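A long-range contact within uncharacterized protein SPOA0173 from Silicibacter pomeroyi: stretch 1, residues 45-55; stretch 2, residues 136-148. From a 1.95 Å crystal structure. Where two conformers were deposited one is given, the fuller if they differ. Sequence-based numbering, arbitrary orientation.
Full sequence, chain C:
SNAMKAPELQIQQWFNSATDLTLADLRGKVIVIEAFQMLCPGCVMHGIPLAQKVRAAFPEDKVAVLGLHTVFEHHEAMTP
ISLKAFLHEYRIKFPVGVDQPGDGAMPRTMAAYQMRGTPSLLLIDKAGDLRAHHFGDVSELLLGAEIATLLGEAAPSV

Stretch 1 45-55: MHGIPLAQKVR
Stretch 2, residues 136-148: GDVSELLLGAEIA

L50 is the hub of this contact. Its CA-to-CB bond points toward the second stretch, and chi1 t with chi2 p then places the two methyls among three partners: L50 CD2 lies 3.8 Å from V138 CB, L50 CD1 lies 4.0 Å from L143 CD2, and L50 CD1 also rests 3.7 Å from E140 CG, using the aliphatic part of an acidic side chain as hydrophobic surface. L143 repeats the rotamer, chi1 t and chi2 p, and its CD2 also meets V54 CG2 at 3.8 Å. V54, chi1 t, sends its other methyl to the next turn of the facing helix, where V54 CG1 sits 4.0 Å from I147 CD1; I147 is m, t. V138 adopts t. The spacing is the rule: L50 and V54 are four apart, as are L143 and I147, so each pair presents one side of its helix to the other.

The backbone that carries these side chains is helical throughout 45-55, a segment of a longer helix, with a wider pi-type turn at 45-47 and a kink where P49, lacking an amide hydrogen, leaves the turn before it unbonded. Regular i to i+4 bonds then run from L50 N to H46 O (2.9 Å) through R55 N to A51 O (2.9 Å). In the second stretch, 136-139 are extended loop except G136, whose phi/psi of 83/-138 would jam a CB against the preceding carbonyl oxygen. S139, chi1 t, caps the helix that follows: its OG accepts from L142 N at 3.0 Å. That helix runs from E140 past A148.

The two helices point broadly the same way, at 44° (signed crossing -44°), with axes approaching to 12.0 Å. The register pairs H46 with D137, L50 with E140 and V54 with G144, their CA atoms 7.4, 8.0 and 8.2 Å apart. This separation leaves room for side chains to meet, and no backbone hydrogen bond links the stretches.

At the polar edge, K53 reaches out with chi1 m and the rest of its chain t, so that K53 NZ donates to E140 OE2 at 3.3 Å, a long hydrogen bond within a salt bridge. E140, with chi1 m, chi2 t and chi3 42°, thus packs its CG on leucine and offers its carboxylate to lysine. Near the start of the contact, H46 (chi1 m, chi2 113°) and D137 (chi1 m, chi2 -18°) approach more loosely: D137 OD1 lies over one face of the imidazole, 4.0 Å from H46 ND1.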

# COMPACT_ATOMS: atom_id res chain seq x y z
N MSE C 45 6.59 19.47 8.81
CA MSE C 45 7.29 20.65 9.23
C MSE C 45 6.67 21.27 10.49
O MSE C 45 7.40 21.75 11.34
CB MSE C 45 7.29 21.67 8.11
CG MSE C 45 8.16 22.89 8.41
SE MSE C 45 8.45 24.01 6.84
CE MSE C 45 8.83 22.61 5.51
N HIS C 46 5.33 21.25 10.60
CA HIS C 46 4.62 22.01 11.66
C HIS C 46 3.65 21.22 12.56
O HIS C 46 3.66 21.41 13.76
CB HIS C 46 3.84 23.18 11.04
CG HIS C 46 4.69 24.09 10.21
ND1 HIS C 46 4.55 24.20 8.84
CD2 HIS C 46 5.74 24.89 10.55
CE1 HIS C 46 5.46 25.04 8.37
NE2 HIS C 46 6.19 25.48 9.39
N GLY C 47 2.81 20.39 11.97
CA GLY C 47 1.70 19.77 12.69
C GLY C 47 2.17 18.76 13.70
O GLY C 47 1.79 18.80 14.87
N ILE C 48 2.99 17.82 13.23
CA ILE C 48 3.56 16.80 14.09
C ILE C 48 4.49 17.45 15.17
O ILE C 48 4.35 17.14 16.35
CB ILE C 48 4.25 15.70 13.24
CG1 ILE C 48 3.17 14.77 12.65
CG2 ILE C 48 5.18 14.87 14.09
CD1 ILE C 48 3.67 13.99 11.47
N PRO C 49 5.40 18.37 14.79
CA PRO C 49 6.18 18.99 15.88
C PRO C 49 5.30 19.71 16.89
O PRO C 49 5.61 19.70 18.07
CB PRO C 49 7.10 19.98 15.15
CG PRO C 49 7.28 19.34 13.79
CD PRO C 49 5.90 18.79 13.46
N LEU C 50 4.19 20.30 16.44
CA LEU C 50 3.25 20.91 17.41
C LEU C 50 2.65 19.88 18.37
O LEU C 50 2.59 20.11 19.57
CB LEU C 50 2.15 21.69 16.69
CG LEU C 50 1.05 22.28 17.57
CD1 LEU C 50 1.61 23.31 18.58
CD2 LEU C 50 -0.08 22.91 16.71
N ALA C 51 2.20 18.73 17.83
CA ALA C 51 1.62 17.69 18.67
C ALA C 51 2.64 17.20 19.72
O ALA C 51 2.27 16.96 20.87
CB ALA C 51 1.11 16.53 17.82
N GLN C 52 3.90 17.08 19.33
CA GLN C 52 4.94 16.66 20.25
C GLN C 52 5.24 17.69 21.36
O GLN C 52 5.58 17.30 22.47
CB GLN C 52 6.21 16.31 19.48
CG GLN C 52 6.02 15.11 18.57
CD GLN C 52 7.28 14.72 17.87
OE1 GLN C 52 7.85 15.49 17.11
NE2 GLN C 52 7.72 13.50 18.09
N LYS C 53 5.09 18.97 21.03
CA LYS C 53 5.22 20.06 22.02
C LYS C 53 4.10 20.01 23.03
O LYS C 53 4.35 20.12 24.23
CB LYS C 53 5.22 21.44 21.34
CG LYS C 53 6.55 21.75 20.66
CD LYS C 53 6.45 22.97 19.80
CE LYS C 53 7.81 23.33 19.25
NZ LYS C 53 7.72 24.38 18.19
N VAL C 54 2.87 19.82 22.53
CA VAL C 54 1.72 19.65 23.41
C VAL C 54 1.95 18.47 24.34
O VAL C 54 1.73 18.59 25.56
CB VAL C 54 0.40 19.49 22.60
CG1 VAL C 54 -0.79 19.16 23.52
CG2 VAL C 54 0.13 20.80 21.77
N ARG C 55 2.38 17.35 23.77
CA ARG C 55 2.63 16.16 24.58
C ARG C 55 3.68 16.43 25.65
O ARG C 55 3.50 16.01 26.80
CB ARG C 55 3.04 14.95 23.72
CG ARG C 55 3.43 13.69 24.54
CD ARG C 55 2.28 13.02 25.28
NE ARG C 55 1.74 13.87 26.35
CZ ARG C 55 0.53 13.77 26.90
NH1 ARG C 55 -0.36 12.85 26.51
NH2 ARG C 55 0.19 14.64 27.85
N GLY C 136 -4.26 23.90 9.49
CA GLY C 136 -3.00 24.60 9.15
C GLY C 136 -2.25 25.16 10.36
O GLY C 136 -2.13 24.49 11.39
N ASP C 137 -1.73 26.38 10.21
CA ASP C 137 -0.82 26.95 11.22
C ASP C 137 -1.59 27.30 12.48
O ASP C 137 -2.72 27.78 12.40
CB ASP C 137 -0.12 28.19 10.67
CG ASP C 137 1.04 27.85 9.75
OD1 ASP C 137 1.52 26.69 9.81
OD2 ASP C 137 1.47 28.74 8.97
N VAL C 138 -1.01 26.99 13.63
CA VAL C 138 -1.68 27.26 14.91
C VAL C 138 -0.76 28.04 15.85
O VAL C 138 0.40 27.64 16.06
CB VAL C 138 -2.14 25.96 15.61
CG1 VAL C 138 -3.12 26.31 16.72
CG2 VAL C 138 -2.81 25.01 14.62
N SER C 139 -1.29 29.13 16.40
CA SER C 139 -0.60 29.88 17.44
C SER C 139 -0.46 29.03 18.69
O SER C 139 -1.46 28.62 19.29
CB SER C 139 -1.40 31.13 17.78
OG SER C 139 -1.01 31.62 19.05
N GLU C 140 0.79 28.76 19.08
CA GLU C 140 1.07 28.06 20.33
C GLU C 140 0.54 28.79 21.58
O GLU C 140 0.02 28.14 22.50
CB GLU C 140 2.56 27.80 20.46
CG GLU C 140 2.97 26.56 19.70
CD GLU C 140 4.46 26.43 19.59
OE1 GLU C 140 5.16 26.68 20.60
OE2 GLU C 140 4.95 26.06 18.49
N LEU C 141 0.66 30.12 21.61
CA LEU C 141 0.06 30.89 22.72
C LEU C 141 -1.45 30.67 22.79
O LEU C 141 -2.02 30.46 23.88
CB LEU C 141 0.35 32.40 22.61
CG LEU C 141 1.74 32.85 23.07
CD1 LEU C 141 2.01 34.25 22.62
CD2 LEU C 141 1.86 32.74 24.61
N LEU C 142 -2.12 30.70 21.65
CA LEU C 142 -3.60 30.60 21.71
C LEU C 142 -4.06 29.18 21.97
O LEU C 142 -5.04 28.97 22.69
CB LEU C 142 -4.28 31.23 20.48
CG LEU C 142 -4.07 32.76 20.40
CD1 LEU C 142 -4.26 33.30 18.97
CD2 LEU C 142 -4.89 33.57 21.42
N LEU C 143 -3.33 28.19 21.43
CA LEU C 143 -3.63 26.78 21.72
C LEU C 143 -3.42 26.43 23.19
O LEU C 143 -4.23 25.70 23.79
CB LEU C 143 -2.80 25.83 20.84
CG LEU C 143 -3.06 24.33 21.04
CD1 LEU C 143 -4.53 23.98 20.70
CD2 LEU C 143 -2.08 23.45 20.23
N GLY C 144 -2.32 26.91 23.78
CA GLY C 144 -2.06 26.71 25.21
C GLY C 144 -3.16 27.34 26.06
O GLY C 144 -3.61 26.74 27.04
N ALA C 145 -3.63 28.52 25.65
CA ALA C 145 -4.76 29.18 26.31
C ALA C 145 -6.05 28.32 26.21
O ALA C 145 -6.77 28.11 27.21
CB ALA C 145 -4.98 30.58 25.72
N GLU C 146 -6.33 27.78 25.02
CA GLU C 146 -7.53 26.94 24.85
C GLU C 146 -7.46 25.67 25.69
O GLU C 146 -8.47 25.30 26.33
CB GLU C 146 -7.79 26.56 23.39
CG GLU C 146 -7.92 27.73 22.41
CD GLU C 146 -7.98 27.26 20.94
OE1 GLU C 146 -7.34 26.24 20.57
OE2 GLU C 146 -8.68 27.94 20.17
N ILE C 147 -6.29 25.03 25.73
CA ILE C 147 -6.11 23.82 26.54
C ILE C 147 -6.30 24.11 28.05
O ILE C 147 -6.99 23.35 28.77
CB ILE C 147 -4.74 23.14 26.25
CG1 ILE C 147 -4.73 22.51 24.85
CG2 ILE C 147 -4.40 22.06 27.27
CD1 ILE C 147 -3.30 22.17 24.35
N ALA C 148 -5.74 25.22 28.51
CA ALA C 148 -5.95 25.63 29.91
C ALA C 148 -7.41 25.89 30.24
O ALA C 148 -7.88 25.51 31.30
CB ALA C 148 -5.13 26.88 30.23